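Local coordinates for DUF4973 domain-containing protein (Bacteroides thetaiotaomicron, PDB 4QNI), which is of unknown function but, as a two-domain protein of a gut Bacteroides, probably serves as an auxiliary nutrient-binding protein, at residues Y28-R33 with G46-Q51; A102-P107 with L123-R128. All coordinates share one frame; numbering follows the deposited sequence.

How the contacts relate
Both contacts lie in the N-terminal part of the chain, and their centres are about 9 Å apart. Both reach the antiparallel three-stranded sheet of 47-56, 118-126 and 104-105. Contact 1 brings the end of strand 24-30, which belongs to another sheet, against strand 47-56. Contact 2 pairs strand 104-105 with the other edge of strand 118-126. Direct bonds join the two: Tyr50 O lies 2.7 Å from Leu123 N, and Gly46 O lies 2.7 Å from Phe127 N, both probable hydrogen bonds. Val29 of contact 1 touches Phe125 and Phe127 of contact 2 between the sheets. A 1,2-ethanediol, probably from the crystallisation liquor, sits about 4 Å from the Tyr28 side chain.

Contact 1: Y28-R33 with G46-Q51; sequences YVPYSR and GRSNYQ
Ser48 OG donates to Pro30 O at 2.7 Å. Ser48 CB also lies close to Pro30 O, and OG touches Pro30 CG and Val29 CG1. The Arg33 side chain crosses that of Asn49 at about a right angle and binds this residue through two nitrogens. Its NH2 gives a nearly straight bond to Asn49 O at 2.8 Å. The oxygen lies in the guanidinium plane, while the nitrogen stands above the carbonyl plane. Arg33 NE makes a weak, bent bond to Asn49 OD1 at 3.1 Å. The arginine chain is bent at chi2 (67°) and chi3 (69°), which place CD and NE. Pro30 CG lies over the centre of one guanidinium face. Val29 CG2 meets Tyr50 CD1 at 3.9 Å, and its CG1 lies against Asn49 O. Gly46 CA packs over one face of the Tyr31 ring, 3.6 Å from its centroid. A side chain at Gly46 would run into Tyr31 OH, which is hydrogen-bonded to Glu45. Gly46 N donates to Ser32 OG at 2.9 Å, and Arg33 N to Arg47 O at 3.0 Å. Glu213 also hydrogen-bonds Ser32 OG. Further out, Val29 and Tyr31 make backbone bonds to 160-168, which holds 28-33 beside that strand. The axes of strands 28-30 and 47-51 come within 6.6 Å, their N-to-C directions 140° apart. Two sheets meeting here are consistent with a beta-sandwich of the E-set clan.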
ATOM      1  N   TYR A  28       5.942  26.556   1.855  1.00 38.77           N
ATOM      2  CA  TYR A  28       5.745  27.759   1.067  1.00 38.74           C
ATOM      3  C   TYR A  28       5.694  28.940   2.006  1.00 41.68           C
ATOM      4  O   TYR A  28       4.894  28.979   2.944  1.00 42.12           O
ATOM      5  CB  TYR A  28       4.476  27.624   0.192  1.00 41.38           C
ATOM      6  CG  TYR A  28       4.696  26.729  -1.013  1.00 44.33           C
ATOM      7  CD1 TYR A  28       5.097  27.263  -2.239  1.00 47.81           C
ATOM      8  CD2 TYR A  28       4.527  25.344  -0.924  1.00 44.06           C
ATOM      9  CE1 TYR A  28       5.324  26.442  -3.348  1.00 50.42           C
ATOM     10  CE2 TYR A  28       4.734  24.517  -2.029  1.00 44.60           C
ATOM     11  CZ  TYR A  28       5.154  25.067  -3.234  1.00 58.88           C
ATOM     12  OH  TYR A  28       5.378  24.276  -4.342  1.00 68.44           O
ATOM     13  N   VAL A  29       6.607  29.873   1.779  1.00 37.09           N
ATOM     14  CA  VAL A  29       6.835  31.061   2.604  1.00 36.52           C
ATOM     15  C   VAL A  29       6.676  32.307   1.710  1.00 38.85           C
ATOM     16  O   VAL A  29       7.293  32.342   0.653  1.00 37.13           O
ATOM     17  CB  VAL A  29       8.257  31.027   3.267  1.00 38.20           C
ATOM     18  CG1 VAL A  29       8.420  32.156   4.274  1.00 38.57           C
ATOM     19  CG2 VAL A  29       8.577  29.677   3.899  1.00 37.21           C
ATOM     20  N   PRO A  30       5.879  33.333   2.066  1.00 36.40           N
ATOM     21  CA  PRO A  30       5.786  34.499   1.166  1.00 36.84           C
ATOM     22  C   PRO A  30       7.159  35.132   1.027  1.00 39.85           C
ATOM     23  O   PRO A  30       7.889  35.168   2.013  1.00 38.09           O
ATOM     24  CB  PRO A  30       4.771  35.435   1.844  1.00 39.57           C
ATOM     25  CG  PRO A  30       4.622  34.950   3.196  1.00 44.68           C
ATOM     26  CD  PRO A  30       5.049  33.503   3.272  1.00 38.93           C
ATOM     27  N   TYR A  31       7.545  35.547  -0.207  1.00 35.89           N
ATOM     28  CA  TYR A  31       8.852  36.160  -0.450  1.00 34.69           C
ATOM     29  C   TYR A  31       8.989  37.389   0.457  1.00 41.10           C
ATOM     30  O   TYR A  31      10.027  37.578   1.085  1.00 42.37           O
ATOM     31  CB  TYR A  31       9.037  36.488  -1.926  1.00 33.15           C
ATOM     32  CG  TYR A  31      10.267  37.322  -2.197  1.00 33.19           C
ATOM     33  CD1 TYR A  31      11.530  36.738  -2.262  1.00 33.49           C
ATOM     34  CD2 TYR A  31      10.169  38.700  -2.400  1.00 33.86           C
ATOM     35  CE1 TYR A  31      12.672  37.507  -2.497  1.00 31.05           C
ATOM     36  CE2 TYR A  31      11.300  39.475  -2.640  1.00 34.64           C
ATOM     37  CZ  TYR A  31      12.550  38.872  -2.692  1.00 37.93           C
ATOM     38  OH  TYR A  31      13.674  39.620  -2.956  1.00 36.87           O
ATOM     39  N   SER A  32       7.908  38.157   0.573  1.00 37.63           N
ATOM     40  CA  SER A  32       7.780  39.301   1.451  1.00 39.58           C
ATOM     41  C   SER A  32       6.588  39.106   2.384  1.00 45.37           C
ATOM     42  O   SER A  32       5.488  38.802   1.936  1.00 44.32           O
ATOM     43  CB  SER A  32       7.614  40.598   0.653  1.00 42.36           C
ATOM     44  OG  SER A  32       8.789  40.954  -0.044  1.00 46.83           O
ATOM     45  N   ARG A  33       6.812  39.265   3.673  1.00 47.05           N
ATOM     46  CA  ARG A  33       5.750  39.230   4.672  1.00 49.44           C
ATOM     47  C   ARG A  33       5.183  40.642   4.828  1.00 58.06           C
ATOM     48  O   ARG A  33       5.915  41.589   5.139  1.00 58.25           O
ATOM     49  CB  ARG A  33       6.272  38.688   6.020  1.00 49.50           C
ATOM     50  CG  ARG A  33       5.200  38.564   7.097  1.00 49.46           C
ATOM     51  CD  ARG A  33       4.167  37.503   6.750  1.00 37.90           C
ATOM     52  NE  ARG A  33       4.721  36.150   6.814  1.00 43.41           N
ATOM     53  CZ  ARG A  33       4.011  35.049   6.599  1.00 62.36           C
ATOM     54  NH1 ARG A  33       2.739  35.133   6.214  1.00 53.43           N
ATOM     55  NH2 ARG A  33       4.578  33.855   6.714  1.00 50.99           N
ATOM     56  N   GLY A  46      11.609  40.922   0.398  1.00 41.97           N
ATOM     57  CA  GLY A  46      12.411  39.715   0.579  1.00 40.79           C
ATOM     58  C   GLY A  46      12.631  39.241   2.003  1.00 44.38           C
ATOM     59  O   GLY A  46      13.356  38.260   2.208  1.00 43.81           O
ATOM     60  N   ARG A  47      12.046  39.958   3.002  1.00 40.46           N
ATOM     61  CA  ARG A  47      12.106  39.606   4.414  1.00 40.20           C
ATOM     62  C   ARG A  47      10.815  38.968   4.774  1.00 45.19           C
ATOM     63  O   ARG A  47       9.743  39.494   4.469  1.00 46.64           O
ATOM     64  CB  ARG A  47      12.410  40.801   5.325  1.00 39.46           C
ATOM     65  CG  ARG A  47      13.885  40.952   5.684  1.00 38.30           C
ATOM     66  CD  ARG A  47      14.820  41.027   4.463  1.00 42.14           C
ATOM     67  NE  ARG A  47      14.463  42.108   3.537  1.00 46.24           N
ATOM     68  CZ  ARG A  47      14.842  43.378   3.673  1.00 59.67           C
ATOM     69  NH1 ARG A  47      15.617  43.742   4.685  1.00 46.44           N
ATOM     70  NH2 ARG A  47      14.471  44.285   2.784  1.00 52.16           N
ATOM     71  N   SER A  48      10.905  37.807   5.391  1.00 39.49           N
ATOM     72  CA  SER A  48       9.715  37.043   5.705  1.00 38.49           C
ATOM     73  C   SER A  48       9.913  36.159   6.937  1.00 43.45           C
ATOM     74  O   SER A  48      10.935  36.266   7.634  1.00 43.65           O
ATOM     75  CB  SER A  48       9.353  36.188   4.501  1.00 36.72           C
ATOM     76  OG  SER A  48       8.023  35.725   4.612  1.00 43.69           O
ATOM     77  N   ASN A  49       8.920  35.293   7.210  1.00 39.64           N
ATOM     78  CA  ASN A  49       8.967  34.387   8.352  1.00 39.85           C
ATOM     79  C   ASN A  49       8.070  33.214   8.125  1.00 43.80           C
ATOM     80  O   ASN A  49       7.213  33.252   7.255  1.00 43.86           O
ATOM     81  CB  ASN A  49       8.581  35.103   9.670  1.00 40.38           C
ATOM     82  CG  ASN A  49       7.110  35.417   9.788  1.00 58.79           C
ATOM     83  OD1 ASN A  49       6.633  36.396   9.253  1.00 55.66           O
ATOM     84  ND2 ASN A  49       6.348  34.569  10.455  1.00 55.20           N
ATOM     85  N   TYR A  50       8.234  32.184   8.944  1.00 41.15           N
ATOM     86  CA  TYR A  50       7.387  31.009   8.912  1.00 40.74           C
ATOM     87  C   TYR A  50       7.291  30.426  10.310  1.00 44.08           C
ATOM     88  O   TYR A  50       8.315  30.138  10.926  1.00 42.67           O
ATOM     89  CB  TYR A  50       7.914  29.973   7.909  1.00 40.57           C
ATOM     90  CG  TYR A  50       6.942  28.840   7.674  1.00 44.30           C
ATOM     91  CD1 TYR A  50       5.948  28.938   6.701  1.00 46.76           C
ATOM     92  CD2 TYR A  50       7.017  27.663   8.415  1.00 45.35           C
ATOM     93  CE1 TYR A  50       5.048  27.903   6.478  1.00 46.69           C
ATOM     94  CE2 TYR A  50       6.125  26.614   8.196  1.00 47.50           C
ATOM     95  CZ  TYR A  50       5.139  26.741   7.226  1.00 54.95           C
ATOM     96  OH  TYR A  50       4.253  25.725   6.985  1.00 53.67           O
ATOM     97  N   GLN A  51       6.063  30.238  10.797  1.00 41.63           N
ATOM     98  CA  GLN A  51       5.781  29.678  12.113  1.00 42.47           C
ATOM     99  C   GLN A  51       5.657  28.145  11.993  1.00 46.98           C
ATOM    100  O   GLN A  51       4.681  27.624  11.453  1.00 46.92           O
ATOM    101  CB  GLN A  51       4.529  30.324  12.690  1.00 45.09           C
ATOM    102  CG  GLN A  51       4.744  31.788  13.035  1.00 57.02           C
ATOM    103  CD  GLN A  51       4.892  31.974  14.513  1.00 88.59           C
ATOM    104  OE1 GLN A  51       5.994  31.903  15.074  1.00 87.92           O
ATOM    105  NE2 GLN A  51       3.778  32.207  15.184  1.00 83.03           N
TER
HETATM  106  O   HOH W   1       3.537  25.640   3.646  1.00 55.18           O

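Contact 2: A102-P107 with L123-R128; sequences AYASYP and LKFDFR
Ala104 and Ser105 pair antiparallel with Phe125 and Lys124, the first a non-hydrogen-bonded pair and the second a hydrogen-bonded one. The short strand 104-105 thus forms an edge of the three-stranded antiparallel sheet in the DUF4973 domain. Ser105 N donates to Lys124 O at 3.0 Å, and Lys124 N returns a bond to Ser105 O at 2.8 Å. Beyond this pair, Asp126 N donates to Tyr103 O, also at 2.8 Å. Ala104 and Phe125 point to the same face, where Ala104 CB touches CD1 and CE1 of the phenylalanine at 3.9 Å. That ring is buried against Val29 and Ile165. Ser105 and Lys124 occupy the other face. Ser105 OG, set between its own backbone N and carbonyl carbon (chi1 67°), lies 3.4 Å from Lys124 CB. The lysine chain then leads away, and its NZ forms salt bridges with Asp122 and Glu42. Leu123 CD2 packs on Tyr106 CB at 3.6 Å. Asp126 CB rests against Ala102 O. Arg128 grips the Asp126 carboxylate side-on in a salt bridge, with two nearly straight bonds in the guanidinium plane: NE to the syn lone pair of Asp126 OD1 at 2.9 Å, and NH2 to Asp126 OD2. An alanine in place of Asp126 would probably leave the Arg128 guanidinium without its carboxylate partner and free to turn, close to the like charge of Arg47. The Tyr103 ring meets Trp136 edge-to-face. It turns its own edge to Asp126 O, which lies in the ring plane near CD1.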
ATOM      1  N   ALA A 102      22.953  33.673   5.264  1.00 50.37           N
ATOM      2  CA  ALA A 102      22.092  34.627   5.938  1.00 51.04           C
ATOM      3  C   ALA A 102      20.667  34.566   5.368  1.00 48.16           C
ATOM      4  O   ALA A 102      19.948  35.562   5.376  1.00 44.22           O
ATOM      5  CB  ALA A 102      22.685  36.027   5.809  1.00 53.69           C
ATOM      6  N   TYR A 103      20.257  33.358   4.924  1.00 42.39           N
ATOM      7  CA  TYR A 103      18.938  33.145   4.366  1.00 40.49           C
ATOM      8  C   TYR A 103      17.934  32.888   5.446  1.00 43.68           C
ATOM      9  O   TYR A 103      16.824  33.380   5.354  1.00 44.10           O
ATOM     10  CB  TYR A 103      18.952  31.981   3.374  1.00 40.03           C
ATOM     11  CG  TYR A 103      19.666  32.284   2.077  1.00 39.77           C
ATOM     12  CD1 TYR A 103      19.415  33.462   1.376  1.00 40.36           C
ATOM     13  CD2 TYR A 103      20.579  31.382   1.532  1.00 40.33           C
ATOM     14  CE1 TYR A 103      20.063  33.741   0.176  1.00 40.93           C
ATOM     15  CE2 TYR A 103      21.210  31.638   0.313  1.00 41.24           C
ATOM     16  CZ  TYR A 103      20.941  32.815  -0.364  1.00 46.47           C
ATOM     17  OH  TYR A 103      21.583  33.092  -1.544  1.00 49.53           O
ATOM     18  N   ALA A 104      18.331  32.154   6.486  1.00 39.88           N
ATOM     19  CA  ALA A 104      17.434  31.734   7.532  1.00 39.12           C
ATOM     20  C   ALA A 104      18.034  31.829   8.917  1.00 44.79           C
ATOM     21  O   ALA A 104      19.208  31.535   9.116  1.00 44.98           O
ATOM     22  CB  ALA A 104      17.045  30.289   7.276  1.00 39.05           C
ATOM     23  N   SER A 105      17.193  32.156   9.884  1.00 41.73           N
ATOM     24  CA  SER A 105      17.516  32.140  11.297  1.00 42.76           C
ATOM     25  C   SER A 105      16.306  31.567  12.052  1.00 49.25           C
ATOM     26  O   SER A 105      15.175  31.607  11.546  1.00 49.16           O
ATOM     27  CB  SER A 105      17.890  33.529  11.793  1.00 46.65           C
ATOM     28  OG  SER A 105      16.758  34.376  11.747  1.00 64.98           O
ATOM     29  N   TYR A 106      16.545  31.021  13.239  1.00 46.34           N
ATOM     30  CA  TYR A 106      15.511  30.448  14.098  1.00 47.33           C
ATOM     31  C   TYR A 106      16.042  30.356  15.545  1.00 52.99           C
ATOM     32  O   TYR A 106      17.264  30.233  15.743  1.00 51.07           O
ATOM     33  CB  TYR A 106      15.043  29.043  13.584  1.00 47.85           C
ATOM     34  CG  TYR A 106      16.187  28.084  13.313  1.00 49.05           C
ATOM     35  CD1 TYR A 106      16.851  28.090  12.091  1.00 50.79           C
ATOM     36  CD2 TYR A 106      16.645  27.212  14.299  1.00 49.29           C
ATOM     37  CE1 TYR A 106      17.974  27.294  11.876  1.00 52.06           C
ATOM     38  CE2 TYR A 106      17.749  26.387  14.084  1.00 48.93           C
ATOM     39  CZ  TYR A 106      18.417  26.442  12.875  1.00 57.35           C
ATOM     40  OH  TYR A 106      19.514  25.647  12.656  1.00 61.09           O
ATOM     41  N   PRO A 107      15.166  30.369  16.574  1.00 50.24           N
ATOM     42  CA  PRO A 107      15.685  30.174  17.933  1.00 51.45           C
ATOM     43  C   PRO A 107      16.201  28.751  18.098  1.00 55.63           C
ATOM     44  O   PRO A 107      15.688  27.839  17.450  1.00 53.89           O
ATOM     45  CB  PRO A 107      14.485  30.449  18.837  1.00 54.03           C
ATOM     46  CG  PRO A 107      13.298  30.314  17.981  1.00 57.54           C
ATOM     47  CD  PRO A 107      13.695  30.490  16.552  1.00 51.55           C
ATOM     48  N   LEU A 123      10.624  30.808  12.199  1.00 40.83           N
ATOM     49  CA  LEU A 123      11.745  30.847  11.256  1.00 38.59           C
ATOM     50  C   LEU A 123      11.762  32.222  10.590  1.00 41.01           C
ATOM     51  O   LEU A 123      10.708  32.640  10.110  1.00 40.10           O
ATOM     52  CB  LEU A 123      11.575  29.734  10.182  1.00 36.75           C
ATOM     53  CG  LEU A 123      11.238  28.321  10.640  1.00 38.75           C
ATOM     54  CD1 LEU A 123      10.961  27.406   9.430  1.00 35.58           C
ATOM     55  CD2 LEU A 123      12.357  27.746  11.518  1.00 41.09           C
ATOM     56  N   LYS A 124      12.920  32.931  10.566  1.00 36.74           N
ATOM     57  CA  LYS A 124      13.020  34.237   9.907  1.00 35.82           C
ATOM     58  C   LYS A 124      13.801  34.050   8.635  1.00 40.64           C
ATOM     59  O   LYS A 124      14.729  33.242   8.606  1.00 40.84           O
ATOM     60  CB  LYS A 124      13.629  35.320  10.797  1.00 38.85           C
ATOM     61  CG  LYS A 124      12.927  35.516  12.152  1.00 46.65           C
ATOM     62  CD  LYS A 124      11.516  36.107  12.050  1.00 53.16           C
ATOM     63  CE  LYS A 124      11.196  36.907  13.296  1.00 63.21           C
ATOM     64  NZ  LYS A 124       9.753  37.243  13.391  1.00 73.15           N
ATOM     65  N   PHE A 125      13.387  34.727   7.567  1.00 36.98           N
ATOM     66  CA  PHE A 125      14.010  34.552   6.273  1.00 36.46           C
ATOM     67  C   PHE A 125      14.360  35.865   5.611  1.00 42.88           C
ATOM     68  O   PHE A 125      13.638  36.857   5.723  1.00 40.31           O
ATOM     69  CB  PHE A 125      13.094  33.766   5.316  1.00 36.78           C
ATOM     70  CG  PHE A 125      12.827  32.345   5.715  1.00 37.06           C
ATOM     71  CD1 PHE A 125      13.742  31.341   5.421  1.00 37.07           C
ATOM     72  CD2 PHE A 125      11.632  31.995   6.338  1.00 38.25           C
ATOM     73  CE1 PHE A 125      13.478  30.016   5.761  1.00 36.72           C
ATOM     74  CE2 PHE A 125      11.369  30.662   6.680  1.00 39.24           C
ATOM     75  CZ  PHE A 125      12.309  29.692   6.426  1.00 36.82           C
ATOM     76  N   ASP A 126      15.475  35.823   4.869  1.00 41.01           N
ATOM     77  CA  ASP A 126      15.982  36.903   4.046  1.00 40.68           C
ATOM     78  C   ASP A 126      16.264  36.265   2.707  1.00 42.53           C
ATOM     79  O   ASP A 126      17.283  35.584   2.543  1.00 41.37           O
ATOM     80  CB  ASP A 126      17.212  37.584   4.667  1.00 42.84           C
ATOM     81  CG  ASP A 126      17.604  38.860   3.943  1.00 48.76           C
ATOM     82  OD1 ASP A 126      17.030  39.135   2.866  1.00 48.18           O
ATOM     83  OD2 ASP A 126      18.468  39.591   4.459  1.00 56.54           O
ATOM     84  N   PHE A 127      15.287  36.384   1.794  1.00 36.80           N
ATOM     85  CA  PHE A 127      15.331  35.752   0.489  1.00 34.90           C
ATOM     86  C   PHE A 127      15.953  36.653  -0.574  1.00 41.60           C
ATOM     87  O   PHE A 127      16.077  36.243  -1.724  1.00 42.31           O
ATOM     88  CB  PHE A 127      13.933  35.324   0.070  1.00 35.65           C
ATOM     89  CG  PHE A 127      13.197  34.302   0.928  1.00 36.53           C
ATOM     90  CD1 PHE A 127      13.771  33.062   1.211  1.00 38.15           C
ATOM     91  CD2 PHE A 127      11.883  34.532   1.343  1.00 37.30           C
ATOM     92  CE1 PHE A 127      13.070  32.102   1.952  1.00 38.97           C
ATOM     93  CE2 PHE A 127      11.178  33.563   2.070  1.00 40.13           C
ATOM     94  CZ  PHE A 127      11.767  32.347   2.351  1.00 38.05           C
ATOM     95  N   ARG A 128      16.361  37.861  -0.205  1.00 40.26           N
ATOM     96  CA  ARG A 128      16.991  38.781  -1.153  1.00 41.15           C
ATOM     97  C   ARG A 128      18.176  38.131  -1.877  1.00 45.31           C
ATOM     98  O   ARG A 128      19.096  37.603  -1.249  1.00 45.65           O
ATOM     99  CB  ARG A 128      17.435  40.052  -0.439  1.00 39.99           C
ATOM    100  CG  ARG A 128      16.237  40.928  -0.112  1.00 44.01           C
ATOM    101  CD  ARG A 128      16.639  42.163   0.635  1.00 40.42           C
ATOM    102  NE  ARG A 128      17.344  41.857   1.876  1.00 47.72           N
ATOM    103  CZ  ARG A 128      18.034  42.741   2.587  1.00 61.64           C
ATOM    104  NH1 ARG A 128      18.133  44.001   2.177  1.00 55.24           N
ATOM    105  NH2 ARG A 128      18.619  42.378   3.716  1.00 49.02           N
TER